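Local coordinates for protein ribonuclease H (Uncultured organism, PDB 4IBN) that probably cleaves the RNA strand of RNA-DNA hybrids endonucleolytically, leaving 5'-phosphomonoesters, as a magnesium-dependent type 1 ribonuclease H with an atypical DEDN active-site motif, at residues T14-V19 and E197-A202; Y20-C25 and Y157-A162; R56-S61 and G173-S178; G138-W143 and A203-S208. All blocks are in the same frame, centred on the assembly; numbering follows the deposited sequence.

Interaction 1 (T14-V19 and E197-A202); sequences TPLVAV and EPFPDA
Phe199 and Pro200 lie against Leu16 and Ala18 without a hydrogen bond between the two segments; the contact consists of packing, mostly apolar, and a ring-edge approach to a carbonyl. From CB of Phe199, CG stands anti to the backbone N (chi1 -168°), and the far half of the ring, CE1, CZ and CE2, lies against the strand. CE1 reaches the CB of Ala18 at 4.2 Å and lies closer to the N of that residue. CZ, the tip, meets Leu16 O at 3.6 Å, the oxygen lying at the ring edge and in the ring plane. CE2 touches Leu16 CD2 at 4.1 Å, and the Leu16 and Phe199 side chains run past one another, pointing opposite ways. One face of the ring carries CD of the following Pro200, 3.3 Å above the plane and offset toward the rim; the same CD sits 3.8 Å from Ala18 CB. Leu16 CD2 then extends the packing to Ala202 CB.

Strand 16-25 here runs between strands 90-95 and 34-45 of the RNase H sheet. The loop after helix 187-192 lies over the Leu16 and Ala18 face, with Phe199 also touching Ala45 of strand 34-45.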
loop_
_atom_site.group_PDB
_atom_site.type_symbol
_atom_site.label_atom_id
_atom_site.label_comp_id
_atom_site.label_asym_id
_atom_site.label_seq_id
_atom_site.Cartn_x
_atom_site.Cartn_y
_atom_site.Cartn_z
ATOM N N THR A 14 -6.520 19.613 -1.117
ATOM C CA THR A 14 -5.582 18.601 -0.693
ATOM C C THR A 14 -4.874 18.086 -1.903
ATOM O O THR A 14 -5.339 18.215 -2.966
ATOM C CB THR A 14 -6.329 17.430 -0.071
ATOM O OG1 THR A 14 -7.262 16.950 -1.010
ATOM C CG2 THR A 14 -7.065 17.873 1.180
ATOM N N PRO A 15 -3.731 17.472 -1.726
ATOM C CA PRO A 15 -3.044 16.841 -2.838
ATOM C C PRO A 15 -3.700 15.543 -3.273
ATOM O O PRO A 15 -4.361 14.964 -2.520
ATOM C CB PRO A 15 -1.633 16.564 -2.278
ATOM C CG PRO A 15 -1.550 17.251 -1.039
ATOM C CD PRO A 15 -2.940 17.379 -0.513
ATOM N N LEU A 16 -3.463 15.130 -4.499
ATOM C CA LEU A 16 -3.880 13.837 -5.008
ATOM C C LEU A 16 -2.655 13.041 -5.427
ATOM O O LEU A 16 -1.863 13.519 -6.156
ATOM C CB LEU A 16 -4.748 14.007 -6.224
ATOM C CG LEU A 16 -5.149 12.758 -7.014
ATOM C CD1 LEU A 16 -6.033 11.872 -6.225
ATOM C CD2 LEU A 16 -5.893 13.152 -8.280
ATOM N N VAL A 17 -2.541 11.820 -4.936
ATOM C CA VAL A 17 -1.492 10.921 -5.349
ATOM C C VAL A 17 -2.028 9.563 -5.725
ATOM O O VAL A 17 -3.083 9.214 -5.325
ATOM C CB VAL A 17 -0.451 10.707 -4.259
ATOM C CG1 VAL A 17 0.338 11.959 -3.972
ATOM C CG2 VAL A 17 -1.039 10.200 -3.017
ATOM N N ALA A 18 -1.251 8.834 -6.514
ATOM C CA ALA A 18 -1.576 7.474 -6.826
ATOM C C ALA A 18 -0.498 6.602 -6.266
ATOM O O ALA A 18 0.620 6.814 -6.523
ATOM C CB ALA A 18 -1.702 7.267 -8.315
ATOM N N VAL A 19 -0.914 5.613 -5.490
ATOM C CA VAL A 19 -0.029 4.750 -4.769
ATOM C C VAL A 19 -0.183 3.320 -5.264
ATOM O O VAL A 19 -1.247 2.921 -5.518
ATOM C CB VAL A 19 -0.392 4.803 -3.300
ATOM C CG1 VAL A 19 0.306 3.747 -2.554
ATOM C CG2 VAL A 19 -0.072 6.167 -2.761
ATOM N N GLU A 197 -0.036 2.536 -16.097
ATOM C CA GLU A 197 -1.292 3.187 -15.794
ATOM C C GLU A 197 -1.094 4.698 -15.736
ATOM O O GLU A 197 -0.320 5.179 -15.025
ATOM C CB GLU A 197 -1.841 2.672 -14.483
ATOM C CG GLU A 197 -3.112 3.312 -14.043
ATOM C CD GLU A 197 -4.069 2.419 -13.216
ATOM O OE1 GLU A 197 -3.681 1.441 -12.554
ATOM O OE2 GLU A 197 -5.260 2.778 -13.235
ATOM N N PRO A 198 -1.859 5.411 -16.520
ATOM C CA PRO A 198 -1.785 6.867 -16.497
ATOM C C PRO A 198 -2.239 7.409 -15.163
ATOM O O PRO A 198 -2.998 6.781 -14.502
ATOM C CB PRO A 198 -2.776 7.293 -17.585
ATOM C CG PRO A 198 -3.095 6.110 -18.303
ATOM C CD PRO A 198 -2.895 4.951 -17.434
ATOM N N PHE A 199 -1.753 8.573 -14.802
ATOM C CA PHE A 199 -2.119 9.192 -13.551
ATOM C C PHE A 199 -3.616 9.525 -13.544
ATOM O O PHE A 199 -4.165 9.915 -14.494
ATOM C CB PHE A 199 -1.301 10.458 -13.324
ATOM C CG PHE A 199 -1.391 11.011 -11.929
ATOM C CD1 PHE A 199 -0.564 10.557 -10.945
ATOM C CD2 PHE A 199 -2.312 11.955 -11.597
ATOM C CE1 PHE A 199 -0.672 11.038 -9.724
ATOM C CE2 PHE A 199 -2.382 12.417 -10.349
ATOM C CZ PHE A 199 -1.577 11.964 -9.426
ATOM N N PRO A 200 -4.244 9.369 -12.419
ATOM C CA PRO A 200 -5.678 9.570 -12.372
ATOM C C PRO A 200 -6.150 10.988 -12.523
ATOM O O PRO A 200 -5.482 11.892 -12.179
ATOM C CB PRO A 200 -6.054 9.028 -10.999
ATOM C CG PRO A 200 -4.894 9.101 -10.220
ATOM C CD PRO A 200 -3.749 8.855 -11.145
ATOM N N ASP A 201 -7.331 11.121 -13.100
ATOM C CA ASP A 201 -8.096 12.344 -13.179
ATOM C C ASP A 201 -8.760 12.581 -11.851
ATOM O O ASP A 201 -9.242 11.699 -11.270
ATOM C CB ASP A 201 -9.266 12.145 -14.114
ATOM C CG ASP A 201 -8.905 12.120 -15.516
ATOM O OD1 ASP A 201 -7.714 12.151 -15.829
ATOM O OD2 ASP A 201 -9.833 12.091 -16.331
ATOM N N ALA A 202 -8.875 13.804 -11.422
ATOM C CA ALA A 202 -9.570 14.061 -10.195
ATOM C C ALA A 202 -11.030 13.695 -10.327
ATOM O O ALA A 202 -11.730 13.590 -9.346
ATOM C CB ALA A 202 -9.399 15.439 -9.755
#

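Interaction 2 (Y20-C25 and Y157-A162); sequences YADESC and YANHLA
Strand 20-25 and helix 157-162 approach to 6.6 Å between axes with their N-to-C directions 41° apart, and Asp22 faces Asn159 at the close crossing. Such proximity depends on small side chains: Ala158 and Ala162, one helical turn apart, both point at the strand. Ala158 CB rests on Tyr20 O at 3.6 Å, while Ala162 CB comes within 3.8 Å of Ser24 N, so two methyl groups bear directly on the strand backbone. Asp22 fits beside them, its CB 3.7 Å from Asn159 N.

The Asp22 carboxylate swings away from its own backbone N, CG being anti to it (chi1 -167°), and runs alongside the Asn159 side chain, both pointing the same way. OD2 of Asp22 lies 3.2 Å from Asn159 CB, and the carboxylate and amide planes are turned 51° from each other. Glu23, next along the strand, has its CB directed away from the helix.

Asp22, Glu23, Asp96 and Asn159 are probably the DEDN residues, the Glu directly after the first Asp being as in type 2 enzymes. Asp96 brings an oxygen close to both Asp22 OD1 and Glu23 OE2, a cluster consistent with the magnesium requirement. Around this centre, strand 16-25 lies between two neighbours, bonded through Ala21 to Thr94 of strand 90-95 and through Asp22 to Gly39 of strand 34-45. Helix 153-168 packs on the Asp22 face, and helix 67-82 touches Ala21 and Glu23 on the other.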
loop_
_atom_site.group_PDB
_atom_site.type_symbol
_atom_site.label_atom_id
_atom_site.label_comp_id
_atom_site.label_asym_id
_atom_site.label_seq_id
_atom_site.Cartn_x
_atom_site.Cartn_y
_atom_site.Cartn_z
ATOM N N TYR A 20 0.939 2.642 -5.462
ATOM C CA TYR A 20 0.945 1.291 -5.952
ATOM C C TYR A 20 1.764 0.470 -4.993
ATOM O O TYR A 20 2.894 0.717 -4.848
ATOM C CB TYR A 20 1.561 1.202 -7.367
ATOM C CG TYR A 20 0.808 2.018 -8.375
ATOM C CD1 TYR A 20 -0.211 1.482 -9.064
ATOM C CD2 TYR A 20 1.121 3.335 -8.596
ATOM C CE1 TYR A 20 -0.912 2.218 -9.940
ATOM C CE2 TYR A 20 0.436 4.060 -9.472
ATOM C CZ TYR A 20 -0.601 3.498 -10.141
ATOM O OH TYR A 20 -1.349 4.176 -11.042
ATOM N N ALA A 21 1.139 -0.526 -4.391
ATOM C CA ALA A 21 1.749 -1.274 -3.314
ATOM C C ALA A 21 1.778 -2.763 -3.597
ATOM O O ALA A 21 0.963 -3.233 -4.299
ATOM C CB ALA A 21 1.011 -1.010 -2.061
ATOM N N ASP A 22 2.786 -3.447 -3.067
ATOM C CA ASP A 22 2.889 -4.894 -3.158
ATOM C C ASP A 22 3.647 -5.445 -1.986
ATOM O O ASP A 22 4.219 -4.738 -1.273
ATOM C CB ASP A 22 3.528 -5.393 -4.446
ATOM C CG ASP A 22 3.326 -6.881 -4.645
ATOM O OD1 ASP A 22 2.238 -7.326 -4.539
ATOM O OD2 ASP A 22 4.262 -7.620 -4.807
ATOM N N GLU A 23 3.552 -6.743 -1.809
ATOM C CA GLU A 23 4.272 -7.406 -0.745
ATOM C C GLU A 23 4.793 -8.731 -1.235
ATOM O O GLU A 23 4.262 -9.261 -2.151
ATOM C CB GLU A 23 3.378 -7.627 0.450
ATOM C CG GLU A 23 2.157 -8.493 0.217
ATOM C CD GLU A 23 1.209 -7.876 -0.807
ATOM O OE1 GLU A 23 0.858 -6.723 -0.626
ATOM O OE2 GLU A 23 0.841 -8.516 -1.788
ATOM N N SER A 24 5.859 -9.209 -0.626
ATOM C CA SER A 24 6.308 -10.514 -0.957
ATOM C C SER A 24 7.101 -11.148 0.174
ATOM O O SER A 24 7.811 -10.488 0.872
ATOM C CB SER A 24 7.184 -10.441 -2.170
ATOM O OG SER A 24 7.473 -11.719 -2.627
ATOM N N CYS A 25 6.993 -12.459 0.276
ATOM C CA CYS A 25 7.864 -13.243 1.116
ATOM C C CYS A 25 8.781 -14.057 0.217
ATOM O O CYS A 25 8.454 -14.314 -0.896
ATOM C CB CYS A 25 7.083 -14.210 1.959
ATOM S SG CYS A 25 6.247 -13.461 3.339
ATOM N N TYR A 157 6.693 -2.990 -10.485
ATOM C CA TYR A 157 7.790 -2.292 -9.840
ATOM C C TYR A 157 7.688 -2.437 -8.332
ATOM O O TYR A 157 8.633 -2.669 -7.645
ATOM C CB TYR A 157 7.861 -0.817 -10.236
ATOM C CG TYR A 157 8.977 -0.096 -9.538
ATOM C CD1 TYR A 157 8.742 0.837 -8.577
ATOM C CD2 TYR A 157 10.271 -0.402 -9.810
ATOM C CE1 TYR A 157 9.755 1.444 -7.914
ATOM C CE2 TYR A 157 11.280 0.193 -9.167
ATOM C CZ TYR A 157 11.036 1.127 -8.220
ATOM O OH TYR A 157 12.029 1.753 -7.568
ATOM N N ALA A 158 6.473 -2.284 -7.842
ATOM C CA ALA A 158 6.271 -2.346 -6.412
ATOM C C ALA A 158 6.655 -3.707 -5.902
ATOM O O ALA A 158 7.169 -3.819 -4.855
ATOM C CB ALA A 158 4.844 -2.029 -6.040
ATOM N N ASN A 159 6.356 -4.719 -6.674
ATOM C CA ASN A 159 6.765 -6.061 -6.300
ATOM C C ASN A 159 8.269 -6.184 -6.275
ATOM O O ASN A 159 8.851 -6.783 -5.402
ATOM C CB ASN A 159 6.189 -7.106 -7.247
ATOM C CG ASN A 159 6.550 -8.511 -6.859
ATOM O OD1 ASN A 159 6.029 -9.038 -5.947
ATOM N ND2 ASN A 159 7.408 -9.092 -7.582
ATOM N N HIS A 160 8.885 -5.559 -7.257
ATOM C CA HIS A 160 10.325 -5.565 -7.305
ATOM C C HIS A 160 10.865 -4.910 -6.039
ATOM O O HIS A 160 11.838 -5.331 -5.505
ATOM C CB HIS A 160 10.823 -4.800 -8.519
ATOM C CG HIS A 160 12.170 -4.200 -8.352
ATOM N ND1 HIS A 160 13.318 -4.899 -8.586
ATOM C CD2 HIS A 160 12.552 -2.962 -8.008
ATOM C CE1 HIS A 160 14.350 -4.128 -8.353
ATOM N NE2 HIS A 160 13.911 -2.940 -8.023
ATOM N N LEU A 161 10.238 -3.842 -5.614
ATOM C CA LEU A 161 10.669 -3.180 -4.417
ATOM C C LEU A 161 10.471 -4.082 -3.183
ATOM O O LEU A 161 11.254 -4.095 -2.312
ATOM C CB LEU A 161 9.936 -1.871 -4.157
ATOM C CG LEU A 161 10.218 -0.563 -4.845
ATOM C CD1 LEU A 161 9.275 0.473 -4.310
ATOM C CD2 LEU A 161 11.611 -0.142 -4.602
ATOM N N ALA A 162 9.344 -4.758 -3.131
ATOM C CA ALA A 162 9.052 -5.603 -2.002
ATOM C C ALA A 162 10.060 -6.714 -1.880
ATOM O O ALA A 162 10.479 -7.024 -0.855
ATOM C CB ALA A 162 7.694 -6.187 -2.135
#

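Interaction 3 (R56-S61 and G173-S178)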
loop_
_atom_site.group_PDB
_atom_site.type_symbol
_atom_site.label_atom_id
_atom_site.label_comp_id
_atom_site.label_asym_id
_atom_site.label_seq_id
_atom_site.Cartn_x
_atom_site.Cartn_y
_atom_site.Cartn_z
ATOM N N ARG A 56 8.137 8.656 -5.919
ATOM C CA ARG A 56 8.853 8.318 -4.711
ATOM C C ARG A 56 8.539 6.870 -4.267
ATOM O O ARG A 56 7.497 6.376 -4.512
ATOM C CB ARG A 56 8.502 9.268 -3.585
ATOM C CG ARG A 56 8.738 10.694 -3.868
ATOM C CD ARG A 56 10.140 11.037 -3.709
ATOM N NE ARG A 56 10.342 12.458 -3.848
ATOM C CZ ARG A 56 10.642 13.037 -4.987
ATOM N NH1 ARG A 56 10.842 12.317 -6.066
ATOM N NH2 ARG A 56 10.807 14.332 -5.035
ATOM N N ASP A 57 9.502 6.248 -3.590
ATOM C CA ASP A 57 9.376 4.882 -3.106
ATOM C C ASP A 57 9.418 4.807 -1.590
ATOM O O ASP A 57 10.071 5.569 -0.987
ATOM C CB ASP A 57 10.566 4.051 -3.566
ATOM C CG ASP A 57 10.679 3.895 -5.086
ATOM O OD1 ASP A 57 9.756 4.175 -5.772
ATOM O OD2 ASP A 57 11.730 3.447 -5.555
ATOM N N VAL A 58 8.766 3.802 -1.013
ATOM C CA VAL A 58 8.875 3.537 0.422
ATOM C C VAL A 58 8.782 2.035 0.693
ATOM O O VAL A 58 7.849 1.381 0.226
ATOM C CB VAL A 58 7.778 4.264 1.218
ATOM C CG1 VAL A 58 6.423 4.068 0.555
ATOM C CG2 VAL A 58 7.752 3.772 2.657
ATOM N N TRP A 59 9.740 1.480 1.436
ATOM C CA TRP A 59 9.720 0.061 1.678
ATOM C C TRP A 59 10.100 -0.293 3.104
ATOM O O TRP A 59 10.731 0.479 3.783
ATOM C CB TRP A 59 10.595 -0.701 0.663
ATOM C CG TRP A 59 12.033 -0.455 0.777
ATOM C CD1 TRP A 59 12.916 -1.132 1.533
ATOM C CD2 TRP A 59 12.785 0.551 0.106
ATOM N NE1 TRP A 59 14.161 -0.633 1.379
ATOM C CE2 TRP A 59 14.112 0.402 0.502
ATOM C CE3 TRP A 59 12.470 1.536 -0.815
ATOM C CZ2 TRP A 59 15.097 1.229 0.057
ATOM C CZ3 TRP A 59 13.450 2.336 -1.261
ATOM C CH2 TRP A 59 14.748 2.183 -0.834
ATOM N N VAL A 60 9.689 -1.482 3.503
ATOM C CA VAL A 60 10.079 -2.036 4.779
ATOM C C VAL A 60 10.178 -3.539 4.697
ATOM O O VAL A 60 9.702 -4.108 3.789
ATOM C CB VAL A 60 9.105 -1.701 5.856
ATOM C CG1 VAL A 60 9.099 -0.223 6.089
ATOM C CG2 VAL A 60 7.765 -2.194 5.529
ATOM N N SER A 61 10.836 -4.138 5.674
ATOM C CA SER A 61 10.985 -5.575 5.678
ATOM C C SER A 61 10.915 -6.157 7.074
ATOM O O SER A 61 11.071 -5.446 8.014
ATOM C CB SER A 61 12.295 -5.967 5.036
ATOM O OG SER A 61 13.364 -5.313 5.605
ATOM N N GLY A 173 12.682 4.122 5.378
ATOM C CA GLY A 173 12.455 5.041 6.457
ATOM C C GLY A 173 11.441 6.070 6.110
ATOM O O GLY A 173 11.013 6.852 6.927
ATOM N N GLY A 174 11.045 6.049 4.864
ATOM C CA GLY A 174 10.064 6.982 4.412
ATOM C C GLY A 174 10.182 7.135 2.924
ATOM O O GLY A 174 10.754 6.324 2.290
ATOM N N LEU A 175 9.656 8.234 2.399
ATOM C CA LEU A 175 9.696 8.502 0.981
ATOM C C LEU A 175 11.075 8.867 0.521
ATOM O O LEU A 175 11.638 9.776 1.026
ATOM C CB LEU A 175 8.745 9.631 0.659
ATOM C CG LEU A 175 7.340 9.179 0.906
ATOM C CD1 LEU A 175 6.417 10.274 1.267
ATOM C CD2 LEU A 175 6.813 8.383 -0.237
ATOM N N VAL A 176 11.588 8.165 -0.460
ATOM C CA VAL A 176 12.853 8.462 -1.046
ATOM C C VAL A 176 12.745 8.533 -2.566
ATOM O O VAL A 176 11.785 8.096 -3.122
ATOM C CB VAL A 176 13.916 7.463 -0.618
ATOM C CG1 VAL A 176 13.972 7.401 0.796
ATOM C CG2 VAL A 176 13.637 6.136 -1.150
ATOM N N ASP A 177 13.742 9.067 -3.235
ATOM C CA ASP A 177 13.624 9.258 -4.641
ATOM C C ASP A 177 13.423 7.887 -5.288
ATOM O O ASP A 177 13.943 6.954 -4.831
ATOM C CB ASP A 177 14.847 9.974 -5.176
ATOM C CG ASP A 177 14.736 10.325 -6.633
ATOM O OD1 ASP A 177 13.646 10.535 -7.127
ATOM O OD2 ASP A 177 15.765 10.391 -7.321
ATOM N N SER A 178 12.610 7.802 -6.319
ATOM C CA SER A 178 12.248 6.535 -6.895
ATOM C C SER A 178 13.216 5.922 -7.867
ATOM O O SER A 178 13.822 6.577 -8.621
ATOM C CB SER A 178 10.877 6.589 -7.547
ATOM O OG SER A 178 10.467 5.357 -8.001
HETATM O O HOH W 1 10.638 2.512 5.783
#
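Asp57 and Val176 form an antiparallel hydrogen-bonded pair, the tight centre of this contact. Asp57 N donates to Val176 O at 3.0 Å and Val176 N returns a bond to Asp57 O at 3.1 Å, both nearly straight, with N-H...O angles of 167° and 163°. The Asp57 side chain tightens the same region: Ser178 OG donates to OD1 over only 2.6 Å, approaching from above the carboxylate plane. The other oxygen, OD2, is held by Tyr157 OH and Gly179 N, so both oxygens of this buried carboxylate are satisfied. On the same face Val176 CG2 meets Trp59 CZ3 at 3.8 Å, the two side chains crossing at about a right angle; the indole NE1 is bonded to Thr170.

Looseness is confined to the charged tips. Arg56 packs CB and CD on Val176 O, with CD at 3.4 Å. Its NH1 makes a 3.5 Å salt bridge with Asp177 OD1, but the oxygen lies well out of the guanidinium plane, so charge alone links them. At the other end Trp59 O and Gly173 N do not bond directly; a water links them, and the Trp59 backbone pairs with Ser172.

Strand 176-177 thereby becomes the outermost strand of the sheet beside 53-62, which is bonded on its other side to 34-45. Helix 153-168 packs against Asp57 and Trp59, while Val58 and Leu175 face helix 67-82.

Interaction 4 (G138-W143 and A203-S208); sequences GHAVEW and AAFRPS
Val141 O accepts a bond from Ser208 N at 2.8 Å with an N-H...O angle of 163°; a bent, weaker CH...O contact from Pro207 CA, 3.4 Å away, adds to it. A second direct bond runs from Arg206 N to Glu142 OE1 at 2.9 Å, the donor sitting above the carboxylate plane. Glu142 reaches it with an extended chain whose CG is anti to the backbone N (chi1 171°), passing alongside the Arg206 carbonyl. Its OE2 forms a salt bridge with Arg144 and takes a bond from a water that also donates to Ala204 O.

Strand 140-145 is an outermost strand of the mixed RNase H sheet, paired with 90-95 through Ala140 and Glu142. Segment 203-208 therefore meets the strand edge, running at 97° to it rather than adding another strand, and two more waters bridge the segments. One links Val141 N with Ser208 O, the other Trp143 N with Ser208 OG.

Aromatic rings complete the contact. Phe205 directs CZ to Ala140 O at 3.5 Å, the oxygen lying in the plane of the ring at its edge, while Pro207 CD sits 3.6 Å above one face. Ala140 CB packs on Phe205 CZ at 4.3 Å and on Pro207 CB at 4.2 Å. Ser208 OG likewise meets Trp143 at the indole edge, 3.5 Å from CD1, and Val141 CG1 lies over the centre of one indole face.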
loop_
_atom_site.group_PDB
_atom_site.type_symbol
_atom_site.label_atom_id
_atom_site.label_comp_id
_atom_site.label_asym_id
_atom_site.label_seq_id
_atom_site.Cartn_x
_atom_site.Cartn_y
_atom_site.Cartn_z
ATOM N N GLY A 138 -7.714 10.382 8.232
ATOM C CA GLY A 138 -8.513 11.361 7.550
ATOM C C GLY A 138 -8.240 11.502 6.065
ATOM O O GLY A 138 -8.766 12.339 5.463
ATOM N N HIS A 139 -7.343 10.693 5.527
ATOM C CA HIS A 139 -7.078 10.721 4.128
ATOM C C HIS A 139 -8.248 10.098 3.426
ATOM O O HIS A 139 -8.851 9.232 3.944
ATOM C CB HIS A 139 -5.817 9.944 3.793
ATOM C CG HIS A 139 -4.618 10.407 4.539
ATOM N ND1 HIS A 139 -4.028 11.621 4.314
ATOM C CD2 HIS A 139 -3.898 9.826 5.513
ATOM C CE1 HIS A 139 -3.008 11.768 5.129
ATOM N NE2 HIS A 139 -2.904 10.692 5.863
ATOM N N ALA A 140 -8.535 10.537 2.219
ATOM C CA ALA A 140 -9.601 9.952 1.456
ATOM C C ALA A 140 -9.006 9.008 0.425
ATOM O O ALA A 140 -8.149 9.395 -0.295
ATOM C CB ALA A 140 -10.383 11.007 0.800
ATOM N N VAL A 141 -9.480 7.767 0.422
ATOM C CA VAL A 141 -8.862 6.703 -0.326
ATOM C C VAL A 141 -9.823 5.955 -1.219
ATOM O O VAL A 141 -10.880 5.634 -0.819
ATOM C CB VAL A 141 -8.157 5.718 0.590
ATOM C CG1 VAL A 141 -7.287 4.761 -0.219
ATOM C CG2 VAL A 141 -7.309 6.429 1.598
ATOM N N GLU A 142 -9.402 5.742 -2.455
ATOM C CA GLU A 142 -10.098 4.864 -3.346
ATOM C C GLU A 142 -9.244 3.635 -3.422
ATOM O O GLU A 142 -8.145 3.715 -3.812
ATOM C CB GLU A 142 -10.263 5.472 -4.739
ATOM C CG GLU A 142 -10.799 4.494 -5.744
ATOM C CD GLU A 142 -11.070 5.047 -7.118
ATOM O OE1 GLU A 142 -10.977 6.231 -7.329
ATOM O OE2 GLU A 142 -11.404 4.247 -7.972
ATOM N N TRP A 143 -9.799 2.519 -3.017
ATOM C CA TRP A 143 -9.066 1.276 -2.969
ATOM C C TRP A 143 -9.274 0.487 -4.258
ATOM O O TRP A 143 -10.386 0.282 -4.622
ATOM C CB TRP A 143 -9.527 0.445 -1.742
ATOM C CG TRP A 143 -9.382 1.151 -0.421
ATOM C CD1 TRP A 143 -10.329 1.780 0.266
ATOM C CD2 TRP A 143 -8.198 1.267 0.351
ATOM N NE1 TRP A 143 -9.831 2.319 1.407
ATOM C CE2 TRP A 143 -8.508 2.005 1.477
ATOM C CE3 TRP A 143 -6.912 0.818 0.195
ATOM C CZ2 TRP A 143 -7.569 2.319 2.420
ATOM C CZ3 TRP A 143 -6.002 1.105 1.129
ATOM C CH2 TRP A 143 -6.312 1.854 2.221
ATOM N N ALA A 203 -11.474 13.490 -11.548
ATOM C CA ALA A 203 -12.670 12.749 -11.945
ATOM C C ALA A 203 -12.782 11.227 -11.797
ATOM O O ALA A 203 -13.824 10.683 -11.631
ATOM C CB ALA A 203 -13.059 13.141 -13.313
ATOM N N ALA A 204 -11.683 10.553 -11.980
ATOM C CA ALA A 204 -11.580 9.147 -11.808
ATOM C C ALA A 204 -11.723 8.915 -10.308
ATOM O O ALA A 204 -11.724 7.772 -9.908
ATOM C CB ALA A 204 -10.244 8.672 -12.262
ATOM N N PHE A 205 -11.787 9.976 -9.486
ATOM C CA PHE A 205 -11.574 9.779 -8.061
ATOM C C PHE A 205 -12.848 9.473 -7.338
ATOM O O PHE A 205 -13.703 10.291 -7.249
ATOM C CB PHE A 205 -10.837 10.926 -7.369
ATOM C CG PHE A 205 -10.437 10.628 -5.935
ATOM C CD1 PHE A 205 -9.618 9.611 -5.642
ATOM C CD2 PHE A 205 -10.909 11.373 -4.898
ATOM C CE1 PHE A 205 -9.293 9.360 -4.350
ATOM C CE2 PHE A 205 -10.560 11.127 -3.637
ATOM C CZ PHE A 205 -9.763 10.107 -3.365
ATOM N N ARG A 206 -12.933 8.256 -6.833
ATOM C CA ARG A 206 -14.108 7.784 -6.155
ATOM C C ARG A 206 -13.747 7.181 -4.798
ATOM O O ARG A 206 -13.591 6.020 -4.698
ATOM C CB ARG A 206 -14.794 6.726 -7.020
ATOM C CG ARG A 206 -15.538 7.299 -8.238
ATOM C CD ARG A 206 -16.273 8.572 -7.862
ATOM N NE ARG A 206 -17.119 9.117 -8.923
ATOM C CZ ARG A 206 -16.859 10.239 -9.594
ATOM N NH1 ARG A 206 -15.775 10.940 -9.326
ATOM N NH2 ARG A 206 -17.686 10.660 -10.549
ATOM N N PRO A 207 -13.593 7.983 -3.782
ATOM C CA PRO A 207 -13.143 7.450 -2.510
ATOM C C PRO A 207 -14.169 6.615 -1.798
ATOM O O PRO A 207 -15.337 6.866 -1.901
ATOM C CB PRO A 207 -12.873 8.680 -1.680
ATOM C CG PRO A 207 -13.745 9.644 -2.205
ATOM C CD PRO A 207 -13.802 9.422 -3.671
ATOM N N SER A 208 -13.671 5.666 -1.037
ATOM C CA SER A 208 -14.472 4.848 -0.156
ATOM C C SER A 208 -14.892 5.644 1.020
ATOM O O SER A 208 -14.354 6.642 1.294
ATOM C CB SER A 208 -13.668 3.687 0.362
ATOM O OG SER A 208 -13.611 2.683 -0.563
HETATM O O HOH W 2 -11.787 7.231 2.169
HETATM O O HOH W 3 -12.699 5.128 -10.064
HETATM O O HOH W 4 -12.733 2.733 -3.046
#

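Interactions 1 and 4 belong to one C-terminal tail crossing the sheet: their centres are 10 Å apart, and Leu16 CD1 meets Phe205 CD1 at 4.3 Å. Interaction 1 also adjoins interaction 2, since both use strand 16-25 and Glu197 CG packs 3.6 Å from Tyr20 OH. Interactions 2 and 3 are coupled by Tyr157 OH and Asp57 OD2, 2.6 Å apart, and by Leu161 CD2 packing on Trp59 CE3 at 4.2 Å. Asp22, Glu23 and Asn159 of interaction 2, with Asp96 beside them, probably form the catalytic group; the centre of interaction 4 is about 22 Å from that of interaction 2, on the far side of the chain's centre, and there is no touch.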